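PDB 6IWR: N-acetylgalactosaminyltransferase 7 from Homo sapiens, which belongs to the polypeptide GalNAc transferase family and pairs a GT-A-type glycosyltransferase domain with a ricin-type beta-trefoil lectin domain. Local coordinates for residues Y52-K56 and E443-C447. Sequence-based numbering, arbitrary orientation.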
ATOM      1  N   TYR A  52      28.238  42.407  -7.992  1.00 71.16           N
ATOM      2  CA  TYR A  52      29.694  42.535  -7.896  1.00 65.39           C
ATOM      3  C   TYR A  52      30.329  41.637  -6.819  1.00 58.31           C
ATOM      4  O   TYR A  52      31.557  41.632  -6.675  1.00 60.43           O
ATOM      5  CB  TYR A  52      30.078  43.997  -7.637  1.00 65.21           C
ATOM      6  CG  TYR A  52      29.629  44.908  -8.741  1.00 75.24           C
ATOM      7  CD1 TYR A  52      28.320  45.394  -8.774  1.00 80.30           C
ATOM      8  CD2 TYR A  52      30.497  45.259  -9.777  1.00 76.85           C
ATOM      9  CE1 TYR A  52      27.892  46.228  -9.801  1.00 80.82           C
ATOM     10  CE2 TYR A  52      30.082  46.088 -10.809  1.00 80.28           C
ATOM     11  CZ  TYR A  52      28.780  46.570 -10.817  1.00 77.35           C
ATOM     12  OH  TYR A  52      28.371  47.390 -11.845  1.00 77.73           O
ATOM     13  N   LEU A  53      29.509  40.890  -6.068  1.00 55.45           N
ATOM     14  CA  LEU A  53      30.021  39.939  -5.083  1.00 42.05           C
ATOM     15  C   LEU A  53      30.538  38.684  -5.764  1.00 44.32           C
ATOM     16  O   LEU A  53      29.876  38.113  -6.633  1.00 40.94           O
ATOM     17  CB  LEU A  53      28.947  39.534  -4.080  1.00 41.48           C
ATOM     18  CG  LEU A  53      28.567  40.452  -2.912  1.00 48.48           C
ATOM     19  CD1 LEU A  53      27.729  39.658  -1.901  1.00 36.70           C
ATOM     20  CD2 LEU A  53      29.795  41.093  -2.242  1.00 41.60           C
ATOM     21  N   THR A  54      31.715  38.235  -5.332  1.00 56.31           N
ATOM     22  CA  THR A  54      32.425  37.119  -5.949  1.00 50.53           C
ATOM     23  C   THR A  54      32.844  36.128  -4.878  1.00 41.34           C
ATOM     24  O   THR A  54      33.089  36.504  -3.731  1.00 44.43           O
ATOM     25  CB  THR A  54      33.678  37.597  -6.689  1.00 43.76           C
ATOM     26  OG1 THR A  54      34.097  38.846  -6.125  1.00 55.14           O
ATOM     27  CG2 THR A  54      33.402  37.746  -8.168  1.00 36.80           C
ATOM     28  N   PHE A  55      32.976  34.863  -5.267  1.00 36.90           N
ATOM     29  CA  PHE A  55      33.508  33.888  -4.328  1.00 36.35           C
ATOM     30  C   PHE A  55      35.019  34.016  -4.250  1.00 32.98           C
ATOM     31  O   PHE A  55      35.672  34.470  -5.194  1.00 41.69           O
ATOM     32  CB  PHE A  55      33.104  32.469  -4.720  1.00 36.31           C
ATOM     33  CG  PHE A  55      31.631  32.287  -4.779  1.00 28.49           C
ATOM     34  CD1 PHE A  55      30.858  32.509  -3.663  1.00 32.41           C
ATOM     35  CD2 PHE A  55      31.013  31.939  -5.952  1.00 30.11           C
ATOM     36  CE1 PHE A  55      29.482  32.378  -3.712  1.00 33.54           C
ATOM     37  CE2 PHE A  55      29.647  31.784  -6.010  1.00 31.53           C
ATOM     38  CZ  PHE A  55      28.881  32.009  -4.885  1.00 29.49           C
ATOM     39  N   LYS A  56      35.571  33.637  -3.098  1.00 38.13           N
ATOM     40  CA  LYS A  56      37.001  33.802  -2.868  1.00 33.57           C
ATOM     41  C   LYS A  56      37.776  32.952  -3.877  1.00 32.31           C
ATOM     42  O   LYS A  56      37.313  31.878  -4.265  1.00 39.46           O
ATOM     43  CB  LYS A  56      37.347  33.430  -1.419  1.00 31.89           C
ATOM     44  CG  LYS A  56      36.769  34.377  -0.363  1.00 41.62           C
ATOM     45  CD  LYS A  56      37.120  33.951   1.032  1.00 54.64           C
ATOM     46  CE  LYS A  56      36.566  34.907   2.078  1.00 80.02           C
ATOM     47  NZ  LYS A  56      36.865  34.521   3.525  1.00 84.66           N
ATOM     48  N   GLU A 443      20.951  38.324  -6.535  1.00 37.42           N
ATOM     49  CA  GLU A 443      21.280  39.551  -7.249  1.00 36.21           C
ATOM     50  C   GLU A 443      22.685  40.043  -6.921  1.00 34.09           C
ATOM     51  O   GLU A 443      23.421  40.452  -7.817  1.00 35.97           O
ATOM     52  CB  GLU A 443      20.249  40.630  -6.945  1.00 40.54           C
ATOM     53  CG  GLU A 443      19.151  40.698  -7.997  1.00 61.49           C
ATOM     54  CD  GLU A 443      17.964  41.552  -7.578  1.00 80.80           C
ATOM     55  OE1 GLU A 443      17.706  41.674  -6.352  1.00 73.51           O
ATOM     56  OE2 GLU A 443      17.290  42.099  -8.487  1.00 90.47           O
ATOM     57  N   ASP A 444      23.080  40.021  -5.652  1.00 36.15           N
ATOM     58  CA  ASP A 444      24.389  40.564  -5.304  1.00 34.66           C
ATOM     59  C   ASP A 444      25.509  39.788  -5.983  1.00 36.99           C
ATOM     60  O   ASP A 444      26.494  40.383  -6.432  1.00 41.26           O
ATOM     61  CB  ASP A 444      24.581  40.571  -3.787  1.00 41.07           C
ATOM     62  CG  ASP A 444      23.792  41.682  -3.102  1.00 37.42           C
ATOM     63  OD1 ASP A 444      23.283  42.575  -3.812  1.00 37.87           O
ATOM     64  OD2 ASP A 444      23.656  41.639  -1.858  1.00 40.30           O
ATOM     65  N   HIS A 445      25.374  38.464  -6.076  1.00 37.53           N
ATOM     66  CA  HIS A 445      26.367  37.603  -6.712  1.00 35.13           C
ATOM     67  C   HIS A 445      26.173  37.455  -8.217  1.00 34.71           C
ATOM     68  O   HIS A 445      26.873  36.655  -8.838  1.00 41.70           O
ATOM     69  CB  HIS A 445      26.360  36.220  -6.060  1.00 29.60           C
ATOM     70  CG  HIS A 445      26.900  36.215  -4.665  1.00 35.09           C
ATOM     71  ND1 HIS A 445      28.187  35.828  -4.364  1.00 37.31           N
ATOM     72  CD2 HIS A 445      26.324  36.549  -3.485  1.00 38.63           C
ATOM     73  CE1 HIS A 445      28.380  35.918  -3.061  1.00 37.81           C
ATOM     74  NE2 HIS A 445      27.268  36.360  -2.503  1.00 36.83           N
ATOM     75  N   ASN A 446      25.234  38.184  -8.813  1.00 35.34           N
ATOM     76  CA  ASN A 446      25.102  38.240 -10.263  1.00 36.37           C
ATOM     77  C   ASN A 446      24.843  36.861 -10.849  1.00 35.65           C
ATOM     78  O   ASN A 446      25.325  36.535 -11.936  1.00 33.57           O
ATOM     79  CB  ASN A 446      26.339  38.875 -10.883  1.00 42.67           C
ATOM     80  CG  ASN A 446      26.052  40.220 -11.467  1.00 61.04           C
ATOM     81  OD1 ASN A 446      26.515  41.266 -10.952  1.00 63.89           O
ATOM     82  ND2 ASN A 446      25.271  40.218 -12.564  1.00 54.65           N
ATOM     83  N   CYS A 447      24.077  36.046 -10.111  1.00 38.10           N
ATOM     84  CA  CYS A 447      23.855  34.656 -10.507  1.00 33.11           C
ATOM     85  C   CYS A 447      23.087  34.603 -11.822  1.00 30.85           C
ATOM     86  O   CYS A 447      22.238  35.450 -12.113  1.00 33.30           O
ATOM     87  CB  CYS A 447      23.117  33.862  -9.408  1.00 28.43           C
ATOM     88  SG  CYS A 447      24.028  33.784  -7.810  1.00 38.76           S
TER
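His445 and Leu53 bury the most surface here, and their CA atoms lie 4.6 Å apart. Leu53 CB sits over one face of the His445 ring, 3.7 Å from its centroid and almost on the ring normal, a CH-pi contact. Leu53 CD1 reaches 3.4 Å from His445 NE2 and 3.8 Å from Asp444 CB. Backbone hydrogen bonds accompany this packing. Asp444 O accepts hydrogen bonds from both Tyr52 N and Leu53 N, each 3.1 Å long. His445 CA also makes a CH...O contact with Leu53 O at 3.5 Å. Phe55 CE1 lies 3.7 Å from His445 ND1; the ring centroids are 5.1 Å apart and the planes 25° from parallel, with a large offset, so there is little stacking. Phe55 also meets Phe338 edge-to-face, while Asp444 forms a salt bridge with Lys440. Cys447 is held to Cys366 by a disulfide. The first modelled residues thus dock at the surface on the C-terminal end of helix 436-444. That helix ends in a Schellman motif, with Asn446 at positive phi as C-prime and Asn446 N hydrogen-bonded to Glu443 O (3.1 Å).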